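Local coordinates for protein 6-phosphogluconate dehydrogenase NAD-binding (PDB 4GBJ) that probably acts as an NAD(P)-dependent oxidoreductase of the 6-phosphogluconate and 3-hydroxyisobutyrate dehydrogenase family, binding its dinucleotide in a Rossmann-type domain, at residues V84-D90 / V110-A116; Y118-F124 / N136-N142. All coordinates share one frame; numbering follows the deposited sequence. Where two conformers were deposited one is given.

Interaction 1. Residues V84-D90 / V110-A116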
ATOM      1  N   VAL B  84     -38.236   7.003 -10.578  1.00 32.16           N
ATOM      2  CA  VAL B  84     -38.262   6.326  -9.266  1.00 30.60           C
ATOM      3  C   VAL B  84     -39.738   5.972  -8.887  1.00 36.13           C
ATOM      4  O   VAL B  84     -40.030   4.926  -8.297  1.00 36.06           O
ATOM      5  CB  VAL B  84     -37.600   7.236  -8.181  1.00 33.88           C
ATOM      6  CG1 VAL B  84     -37.675   6.613  -6.796  1.00 32.95           C
ATOM      7  CG2 VAL B  84     -36.144   7.553  -8.524  1.00 32.45           C
ATOM      8  N   GLU B  85     -40.641   6.852  -9.198  1.00 35.90           N
ATOM      9  CA  GLU B  85     -42.059   6.606  -8.956  1.00 36.93           C
ATOM     10  C   GLU B  85     -42.548   5.404  -9.778  1.00 40.83           C
ATOM     11  O   GLU B  85     -43.329   4.594  -9.257  1.00 39.92           O
ATOM     12  CB  GLU B  85     -42.877   7.835  -9.293  1.00 39.33           C
ATOM     13  CG  GLU B  85     -44.360   7.551  -9.156  1.00 41.07           C
ATOM     14  CD  GLU B  85     -45.286   8.750  -9.201  1.00 61.56           C
ATOM     15  OE1 GLU B  85     -44.956   9.761  -9.863  1.00 51.29           O
ATOM     16  OE2 GLU B  85     -46.380   8.642  -8.611  1.00 54.10           O
ATOM     17  N   LYS B  86     -42.075   5.254 -11.033  1.00 35.08           N
ATOM     18  CA  LYS B  86     -42.482   4.086 -11.805  1.00 35.11           C
ATOM     19  C   LYS B  86     -41.906   2.824 -11.141  1.00 36.63           C
ATOM     20  O   LYS B  86     -42.637   1.882 -10.951  1.00 38.26           O
ATOM     21  CB  LYS B  86     -42.051   4.193 -13.248  1.00 37.48           C
ATOM     22  CG  LYS B  86     -42.681   3.124 -14.108  1.00 42.34           C
ATOM     23  CD  LYS B  86     -42.328   3.332 -15.531  1.00 48.60           C
ATOM     24  CE  LYS B  86     -42.938   2.282 -16.407  1.00 46.13           C
ATOM     25  NZ  LYS B  86     -42.489   2.443 -17.805  1.00 51.97           N
ATOM     26  N   LEU B  87     -40.633   2.831 -10.735  1.00 31.78           N
ATOM     27  CA  LEU B  87     -40.002   1.706  -9.980  1.00 31.03           C
ATOM     28  C   LEU B  87     -40.895   1.308  -8.772  1.00 35.65           C
ATOM     29  O   LEU B  87     -41.109   0.131  -8.532  1.00 36.39           O
ATOM     30  CB  LEU B  87     -38.603   2.104  -9.512  1.00 29.33           C
ATOM     31  CG  LEU B  87     -37.821   1.038  -8.773  1.00 33.17           C
ATOM     32  CD1 LEU B  87     -37.689  -0.239  -9.609  1.00 33.44           C
ATOM     33  CD2 LEU B  87     -36.477   1.569  -8.357  1.00 33.06           C
ATOM     34  N   GLY B  88     -41.402   2.303  -8.060  1.00 33.19           N
ATOM     35  CA  GLY B  88     -42.470   2.170  -7.072  1.00 35.38           C
ATOM     36  C   GLY B  88     -42.305   1.181  -5.940  1.00 40.79           C
ATOM     37  O   GLY B  88     -41.191   0.804  -5.582  1.00 37.89           O
ATOM     38  N   LYS B  89     -43.443   0.769  -5.368  1.00 41.69           N
ATOM     39  CA  LYS B  89     -43.517  -0.094  -4.188  1.00 42.83           C
ATOM     40  C   LYS B  89     -42.786  -1.410  -4.374  1.00 46.66           C
ATOM     41  O   LYS B  89     -43.017  -2.113  -5.349  1.00 46.03           O
ATOM     42  CB  LYS B  89     -44.966  -0.382  -3.799  1.00 46.37           C
ATOM     43  CG  LYS B  89     -45.081  -1.009  -2.415  1.00 50.95           C
ATOM     44  CD  LYS B  89     -46.516  -1.323  -2.026  1.00 69.93           C
ATOM     45  CE  LYS B  89     -46.621  -2.461  -1.034  1.00 87.68           C
ATOM     46  NZ  LYS B  89     -45.976  -2.142   0.268  1.00100.82           N
ATOM     47  N   ASP B  90     -41.883  -1.715  -3.426  1.00 42.71           N
ATOM     48  CA  ASP B  90     -41.058  -2.926  -3.385  1.00 41.56           C
ATOM     49  C   ASP B  90     -40.007  -2.982  -4.526  1.00 41.78           C
ATOM     50  O   ASP B  90     -39.291  -3.972  -4.617  1.00 40.75           O
ATOM     51  CB  ASP B  90     -41.930  -4.210  -3.393  1.00 44.45           C
ATOM     52  CG  ASP B  90     -42.924  -4.265  -2.251  1.00 62.08           C
ATOM     53  OD1 ASP B  90     -42.601  -3.738  -1.162  1.00 62.93           O
ATOM     54  OD2 ASP B  90     -44.020  -4.882  -2.432  1.00 72.62           O
ATOM     55  N   VAL B 110     -35.427   9.629  -1.768  1.00 30.06           N
ATOM     56  CA  VAL B 110     -36.440   9.797  -2.811  1.00 30.90           C
ATOM     57  C   VAL B 110     -37.081   8.445  -3.154  1.00 35.84           C
ATOM     58  O   VAL B 110     -38.293   8.378  -3.344  1.00 37.19           O
ATOM     59  CB  VAL B 110     -35.877  10.504  -4.077  1.00 32.65           C
ATOM     60  CG1 VAL B 110     -36.932  10.587  -5.198  1.00 32.77           C
ATOM     61  CG2 VAL B 110     -35.351  11.896  -3.730  1.00 33.16           C
ATOM     62  N   HIS B 111     -36.299   7.361  -3.161  1.00 33.39           N
ATOM     63  CA  HIS B 111     -36.834   6.025  -3.432  1.00 31.88           C
ATOM     64  C   HIS B 111     -37.866   5.635  -2.378  1.00 35.09           C
ATOM     65  O   HIS B 111     -38.901   5.108  -2.727  1.00 34.49           O
ATOM     66  CB  HIS B 111     -35.703   4.977  -3.509  1.00 30.71           C
ATOM     67  CG  HIS B 111     -34.913   4.997  -4.785  1.00 32.34           C
ATOM     68  ND1 HIS B 111     -34.219   6.129  -5.198  1.00 33.88           N
ATOM     69  CD2 HIS B 111     -34.689   4.002  -5.685  1.00 33.66           C
ATOM     70  CE1 HIS B 111     -33.621   5.796  -6.336  1.00 32.72           C
ATOM     71  NE2 HIS B 111     -33.833   4.515  -6.641  1.00 33.35           N
ATOM     72  N   GLU B 112     -37.580   5.882  -1.103  1.00 34.20           N
ATOM     73  CA  GLU B 112     -38.525   5.581  -0.002  1.00 35.50           C
ATOM     74  C   GLU B 112     -39.834   6.363  -0.068  1.00 42.44           C
ATOM     75  O   GLU B 112     -40.807   5.920   0.535  1.00 43.20           O
ATOM     76  CB  GLU B 112     -37.881   5.841   1.371  1.00 36.93           C
ATOM     77  CG  GLU B 112     -36.733   4.891   1.699  1.00 44.19           C
ATOM     78  CD  GLU B 112     -36.992   3.387   1.643  1.00 72.82           C
ATOM     79  OE1 GLU B 112     -36.003   2.625   1.504  1.00 65.71           O
ATOM     80  OE2 GLU B 112     -38.171   2.965   1.756  1.00 63.65           O
ATOM     81  N   TRP B 113     -39.884   7.502  -0.782  1.00 38.64           N
ATOM     82  CA  TRP B 113     -41.138   8.243  -0.937  1.00 39.50           C
ATOM     83  C   TRP B 113     -42.169   7.418  -1.672  1.00 42.70           C
ATOM     84  O   TRP B 113     -43.369   7.564  -1.425  1.00 43.05           O
ATOM     85  CB  TRP B 113     -40.945   9.535  -1.740  1.00 37.93           C
ATOM     86  CG  TRP B 113     -39.981  10.544  -1.207  1.00 38.42           C
ATOM     87  CD1 TRP B 113     -39.427  10.605   0.040  1.00 42.16           C
ATOM     88  CD2 TRP B 113     -39.584  11.734  -1.878  1.00 37.78           C
ATOM     89  NE1 TRP B 113     -38.545  11.659   0.108  1.00 41.98           N
ATOM     90  CE2 TRP B 113     -38.664  12.404  -1.037  1.00 42.68           C
ATOM     91  CE3 TRP B 113     -39.867  12.269  -3.141  1.00 38.72           C
ATOM     92  CZ2 TRP B 113     -38.024  13.585  -1.422  1.00 41.05           C
ATOM     93  CZ3 TRP B 113     -39.240  13.447  -3.520  1.00 40.57           C
ATOM     94  CH2 TRP B 113     -38.320  14.088  -2.671  1.00 41.27           C
ATOM     95  N   TYR B 114     -41.690   6.598  -2.640  1.00 37.40           N
ATOM     96  CA  TYR B 114     -42.540   5.731  -3.472  1.00 37.36           C
ATOM     97  C   TYR B 114     -42.530   4.256  -3.029  1.00 42.67           C
ATOM     98  O   TYR B 114     -43.032   3.414  -3.764  1.00 42.25           O
ATOM     99  CB  TYR B 114     -42.036   5.843  -4.921  1.00 37.52           C
ATOM    100  CG  TYR B 114     -42.127   7.278  -5.383  1.00 37.73           C
ATOM    101  CD1 TYR B 114     -43.363   7.905  -5.514  1.00 40.27           C
ATOM    102  CD2 TYR B 114     -40.987   8.051  -5.548  1.00 35.37           C
ATOM    103  CE1 TYR B 114     -43.458   9.265  -5.773  1.00 40.04           C
ATOM    104  CE2 TYR B 114     -41.070   9.387  -5.919  1.00 37.37           C
ATOM    105  CZ  TYR B 114     -42.311  10.001  -6.004  1.00 44.22           C
ATOM    106  OH  TYR B 114     -42.441  11.327  -6.327  1.00 46.72           O
ATOM    107  N   GLY B 115     -41.986   3.946  -1.853  1.00 40.36           N
ATOM    108  CA  GLY B 115     -41.942   2.566  -1.363  1.00 40.80           C
ATOM    109  C   GLY B 115     -40.880   1.703  -2.039  1.00 40.56           C
ATOM    110  O   GLY B 115     -40.918   0.480  -1.911  1.00 41.03           O
ATOM    111  N   ALA B 116     -39.929   2.319  -2.759  1.00 35.85           N
ATOM    112  CA  ALA B 116     -38.831   1.617  -3.435  1.00 34.56           C
ATOM    113  C   ALA B 116     -37.590   1.634  -2.535  1.00 39.55           C
ATOM    114  O   ALA B 116     -37.543   2.397  -1.565  1.00 41.02           O
ATOM    115  CB  ALA B 116     -38.529   2.277  -4.776  1.00 34.07           C
TER
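Val84 CG1 lies anti to its backbone N (chi1 177°), while His111 and Tyr114 both hold CG anti to their carbonyl carbons (chi1 -76° and -60°), and with these torsions the valine methyl meets both rings. CG1 sits over a face of the His111 imidazole, 3.9 Å from the ring centroid, in a CH-pi contact, and meets Tyr114 CD2 obliquely at 3.8 Å. The other methyl, CG2, comes within 3.8 Å of His111 CE1. Glu85 takes the phenol: its CB stands almost squarely over the centre of the Tyr114 ring, 3.8 Å from the centroid, and the extended chain runs on across CD1 and CE1, while Trp113 CB backs the opposite face. Both helices belong to the Rossmann-type domain, and each ends here just before a strand of its sheet. Helix 101-113 closes in a Schellman motif with Gly115 as the positive-phi C-prime residue; His111 O accepts from Ala116 N and Tyr114 N, which approach from opposite faces of its carbonyl plane. Gly88, just past helix 81-87, leaves helical angles with positive phi. Past these ends the two segments are joined by a hydrogen bond from Asp90 N to Gly115 O, 2.8 Å long, with the donor well above the carbonyl plane. Deeper in, Leu87 CD2 reaches His111 CD2 at 4.0 Å and Ala116 CB at 4.2 Å. Both imidazole nitrogens are engaged, ND1 with Leu107 O and NE2 with His93 ND1.

Interaction 2. Residues Y118-F124 / N136-N142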
ATOM      1  N   TYR B 118     -33.268   1.879  -2.404  1.00 30.06           N
ATOM      2  CA  TYR B 118     -31.992   2.154  -3.011  1.00 27.62           C
ATOM      3  C   TYR B 118     -30.920   1.349  -2.317  1.00 30.05           C
ATOM      4  O   TYR B 118     -30.806   1.418  -1.104  1.00 29.82           O
ATOM      5  CB  TYR B 118     -31.683   3.635  -2.903  1.00 27.14           C
ATOM      6  CG  TYR B 118     -30.362   4.022  -3.520  1.00 26.94           C
ATOM      7  CD1 TYR B 118     -30.301   4.532  -4.810  1.00 28.97           C
ATOM      8  CD2 TYR B 118     -29.186   3.991  -2.775  1.00 25.57           C
ATOM      9  CE1 TYR B 118     -29.123   5.042  -5.327  1.00 28.81           C
ATOM     10  CE2 TYR B 118     -27.973   4.396  -3.329  1.00 24.79           C
ATOM     11  CZ  TYR B 118     -27.950   4.929  -4.603  1.00 29.60           C
ATOM     12  OH  TYR B 118     -26.779   5.343  -5.175  1.00 28.64           O
ATOM     13  N   VAL B 119     -30.165   0.573  -3.069  1.00 25.30           N
ATOM     14  CA  VAL B 119     -29.019  -0.183  -2.522  1.00 25.30           C
ATOM     15  C   VAL B 119     -27.729   0.377  -3.101  1.00 26.68           C
ATOM     16  O   VAL B 119     -27.556   0.336  -4.314  1.00 28.66           O
ATOM     17  CB  VAL B 119     -29.150  -1.678  -2.812  1.00 28.87           C
ATOM     18  CG1 VAL B 119     -27.864  -2.425  -2.452  1.00 29.72           C
ATOM     19  CG2 VAL B 119     -30.326  -2.252  -2.030  1.00 30.03           C
ATOM     20  N   GLY B 120     -26.870   0.925  -2.242  1.00 22.27           N
ATOM     21  CA  GLY B 120     -25.550   1.393  -2.639  1.00 21.62           C
ATOM     22  C   GLY B 120     -24.682   0.197  -2.892  1.00 26.86           C
ATOM     23  O   GLY B 120     -24.613  -0.687  -2.033  1.00 28.65           O
ATOM     24  N   ALA B 121     -24.196   0.033  -4.130  1.00 25.36           N
ATOM     25  CA  ALA B 121     -23.516  -1.228  -4.506  1.00 26.33           C
ATOM     26  C   ALA B 121     -22.273  -0.999  -5.330  1.00 27.47           C
ATOM     27  O   ALA B 121     -22.114  -1.624  -6.367  1.00 25.70           O
ATOM     28  CB  ALA B 121     -24.473  -2.136  -5.264  1.00 28.00           C
ATOM     29  N   PRO B 122     -21.353  -0.150  -4.861  1.00 25.01           N
ATOM     30  CA  PRO B 122     -20.116   0.108  -5.636  1.00 25.44           C
ATOM     31  C   PRO B 122     -19.298  -1.150  -5.853  1.00 29.83           C
ATOM     32  O   PRO B 122     -19.222  -1.992  -4.965  1.00 27.04           O
ATOM     33  CB  PRO B 122     -19.371   1.130  -4.781  1.00 26.94           C
ATOM     34  CG  PRO B 122     -19.978   1.025  -3.419  1.00 30.56           C
ATOM     35  CD  PRO B 122     -21.389   0.656  -3.628  1.00 27.40           C
ATOM     36  N   ILE B 123     -18.670  -1.255  -7.024  0.50 29.98           N
ATOM     37  CA  ILE B 123     -17.892  -2.433  -7.416  0.50 31.62           C
ATOM     38  C   ILE B 123     -16.394  -2.137  -7.370  0.50 34.35           C
ATOM     39  O   ILE B 123     -15.931  -1.078  -7.810  0.50 30.07           O
ATOM     40  CB  ILE B 123     -18.350  -2.980  -8.811  0.50 36.38           C
ATOM     41  CG1 ILE B 123     -17.680  -4.343  -9.139  0.50 39.91           C
ATOM     42  CG2 ILE B 123     -18.127  -1.975  -9.946  0.50 35.37           C
ATOM     43  CD1 ILE B 123     -18.321  -5.065 -10.333  0.50 43.71           C
ATOM     44  N   PHE B 124     -15.638  -3.136  -6.876  1.00 32.60           N
ATOM     45  CA  PHE B 124     -14.194  -3.106  -6.764  1.00 34.34           C
ATOM     46  C   PHE B 124     -13.725  -4.093  -7.783  1.00 37.65           C
ATOM     47  O   PHE B 124     -13.556  -5.276  -7.482  1.00 37.38           O
ATOM     48  CB  PHE B 124     -13.741  -3.481  -5.338  1.00 37.09           C
ATOM     49  CG  PHE B 124     -14.277  -2.569  -4.249  1.00 35.86           C
ATOM     50  CD1 PHE B 124     -13.424  -1.747  -3.532  1.00 36.53           C
ATOM     51  CD2 PHE B 124     -15.646  -2.481  -3.999  1.00 36.24           C
ATOM     52  CE1 PHE B 124     -13.905  -0.951  -2.501  1.00 35.63           C
ATOM     53  CE2 PHE B 124     -16.145  -1.610  -3.040  1.00 38.67           C
ATOM     54  CZ  PHE B 124     -15.269  -0.901  -2.247  1.00 37.54           C
ATOM     55  N   ASN B 136     -15.013  -7.618  -6.305  1.00 35.10           N
ATOM     56  CA  ASN B 136     -15.777  -7.582  -5.068  1.00 33.10           C
ATOM     57  C   ASN B 136     -16.808  -6.479  -5.097  1.00 32.10           C
ATOM     58  O   ASN B 136     -16.611  -5.460  -5.747  1.00 30.94           O
ATOM     59  CB  ASN B 136     -14.831  -7.380  -3.890  1.00 33.00           C
ATOM     60  CG  ASN B 136     -13.890  -8.550  -3.687  1.00 43.17           C
ATOM     61  OD1 ASN B 136     -14.286  -9.587  -3.189  1.00 36.60           O
ATOM     62  ND2 ASN B 136     -12.661  -8.456  -4.148  1.00 35.26           N
ATOM     63  N   ILE B 137     -17.858  -6.631  -4.317  1.00 29.42           N
ATOM     64  CA  ILE B 137     -18.869  -5.576  -4.193  1.00 27.86           C
ATOM     65  C   ILE B 137     -19.177  -5.306  -2.711  1.00 29.83           C
ATOM     66  O   ILE B 137     -19.142  -6.219  -1.883  1.00 29.66           O
ATOM     67  CB  ILE B 137     -20.132  -5.976  -5.010  1.00 31.28           C
ATOM     68  CG1 ILE B 137     -20.934  -4.745  -5.460  1.00 31.40           C
ATOM     69  CG2 ILE B 137     -21.012  -6.993  -4.274  1.00 33.87           C
ATOM     70  CD1 ILE B 137     -22.047  -5.108  -6.442  1.00 36.88           C
ATOM     71  N   CYS B 138     -19.527  -4.049  -2.401  1.00 25.25           N
ATOM     72  CA  CYS B 138     -19.994  -3.625  -1.077  1.00 26.77           C
ATOM     73  C   CYS B 138     -21.429  -3.243  -1.225  1.00 29.31           C
ATOM     74  O   CYS B 138     -21.768  -2.548  -2.178  1.00 27.48           O
ATOM     75  CB  CYS B 138     -19.164  -2.467  -0.517  1.00 28.77           C
ATOM     76  SG  CYS B 138     -17.501  -2.960  -0.019  1.00 34.69           S
ATOM     77  N   LEU B 139     -22.268  -3.652  -0.283  1.00 26.41           N
ATOM     78  CA  LEU B 139     -23.696  -3.344  -0.332  1.00 25.88           C
ATOM     79  C   LEU B 139     -24.089  -2.643   0.897  1.00 30.70           C
ATOM     80  O   LEU B 139     -23.659  -3.033   1.968  1.00 32.78           O
ATOM     81  CB  LEU B 139     -24.558  -4.598  -0.452  1.00 26.70           C
ATOM     82  CG  LEU B 139     -24.256  -5.577  -1.553  1.00 30.25           C
ATOM     83  CD1 LEU B 139     -25.143  -6.781  -1.388  1.00 31.76           C
ATOM     84  CD2 LEU B 139     -24.416  -4.927  -2.952  1.00 28.23           C
ATOM     85  N   SER B 140     -24.955  -1.652   0.771  1.00 25.50           N
ATOM     86  CA  SER B 140     -25.539  -0.979   1.927  1.00 24.19           C
ATOM     87  C   SER B 140     -26.924  -0.433   1.527  1.00 29.50           C
ATOM     88  O   SER B 140     -27.183  -0.108   0.351  1.00 24.47           O
ATOM     89  CB  SER B 140     -24.609   0.096   2.465  1.00 24.19           C
ATOM     90  OG  SER B 140     -24.585   1.270   1.673  1.00 32.53           O
ATOM     91  N   GLY B 141     -27.807  -0.384   2.516  1.00 29.53           N
ATOM     92  CA  GLY B 141     -29.207  -0.031   2.326  1.00 28.86           C
ATOM     93  C   GLY B 141     -30.096  -1.037   2.997  1.00 35.83           C
ATOM     94  O   GLY B 141     -29.633  -1.815   3.840  1.00 38.26           O
ATOM     95  N   ASN B 142     -31.390  -1.023   2.625  1.00 32.35           N
ATOM     96  CA  ASN B 142     -32.428  -1.870   3.193  1.00 32.83           C
ATOM     97  C   ASN B 142     -32.070  -3.393   3.152  1.00 35.94           C
ATOM     98  O   ASN B 142     -31.681  -3.913   2.112  1.00 31.92           O
ATOM     99  CB  ASN B 142     -33.740  -1.594   2.478  1.00 34.73           C
ATOM    100  CG  ASN B 142     -34.867  -2.475   2.917  1.00 47.20           C
ATOM    101  OD1 ASN B 142     -35.042  -3.557   2.373  1.00 36.04           O
ATOM    102  ND2 ASN B 142     -35.646  -2.043   3.908  1.00 39.77           N
TER
HETATM  103  O   HOH W   1     -32.458   1.136   0.969  1.00 40.75           O
HETATM  104  O   HOH W   2     -11.675  -6.498  -5.779  1.00 45.50           O
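Phe124 O is held twice: Asn136 N bonds to it at 3.0 Å, and a water donates to it from 2.8 Å while accepting from Asn136 ND2. The same pair is closed by the bond from Phe124 N to Asn136 O, 2.8 Å long and nearly straight, completing an antiparallel hydrogen-bonded pair; Ile123 and Ile137 form the non-hydrogen-bonded pair next to it. Regular pairing then lapses at Ala121 and Pro122. The proline has no N-H to give, and its carbonyl accepts a weak bond from Cys138 N, at 3.3 Å. Gly120 and Ser140 restore the link with a bond in each direction. Beyond them Gly141 passes so near the backbone of Tyr118 that a side chain would clash with Tyr118 O, and a second water bridges that oxygen to Asn142 N.

Strand 136-139 runs antiparallel to 117-124 and parallel to 159-162 on its other side, so the direction of this mixed Rossmann-type sheet reverses at this contact. One side is apolar: Ala121 CB is met by Leu139 CD2 at 3.6 Å and by Ile137 CD1 at 4.0 Å. On the other, Cys138 SG, turned away from its carbonyl carbon (chi1 -71°), comes obliquely to the Phe124 ring, 3.6 Å from CE2, where Met208 of the second subunit also packs. With an alanine here in place of Phe124, Cys138 SG would probably lose its aromatic neighbour and Lys174 its cation-pi partner. Lys174, predicted to be the active-site lysine, also bonds to Ile123 O, so the strand pairing that fixes this carbonyl and ring probably helps to position its amino group.

Strand 117-124 directly follows helix 101-113 in the chain, so interaction 1 leads into interaction 2 within one Rossmann-type domain, their centres about 18 Å apart. They touch where His111 CE1 packs on Tyr118 CD1 at 3.9 Å, an edge-to-face meeting of rings. The helix-end contact is only partly buried, its centre about 25 Å from that of the chain, and depends mainly on side chains, with CH-pi packing and one backbone bond across. The strand contact is buried, its centre about 11 Å from the chain's, and depends chiefly on backbone hydrogen bonds, with waters at its two ends and side chains packed on both faces. Interaction 1 lies away from the annotated sites, whereas interaction 2 borders Lys174 and meets the second subunit.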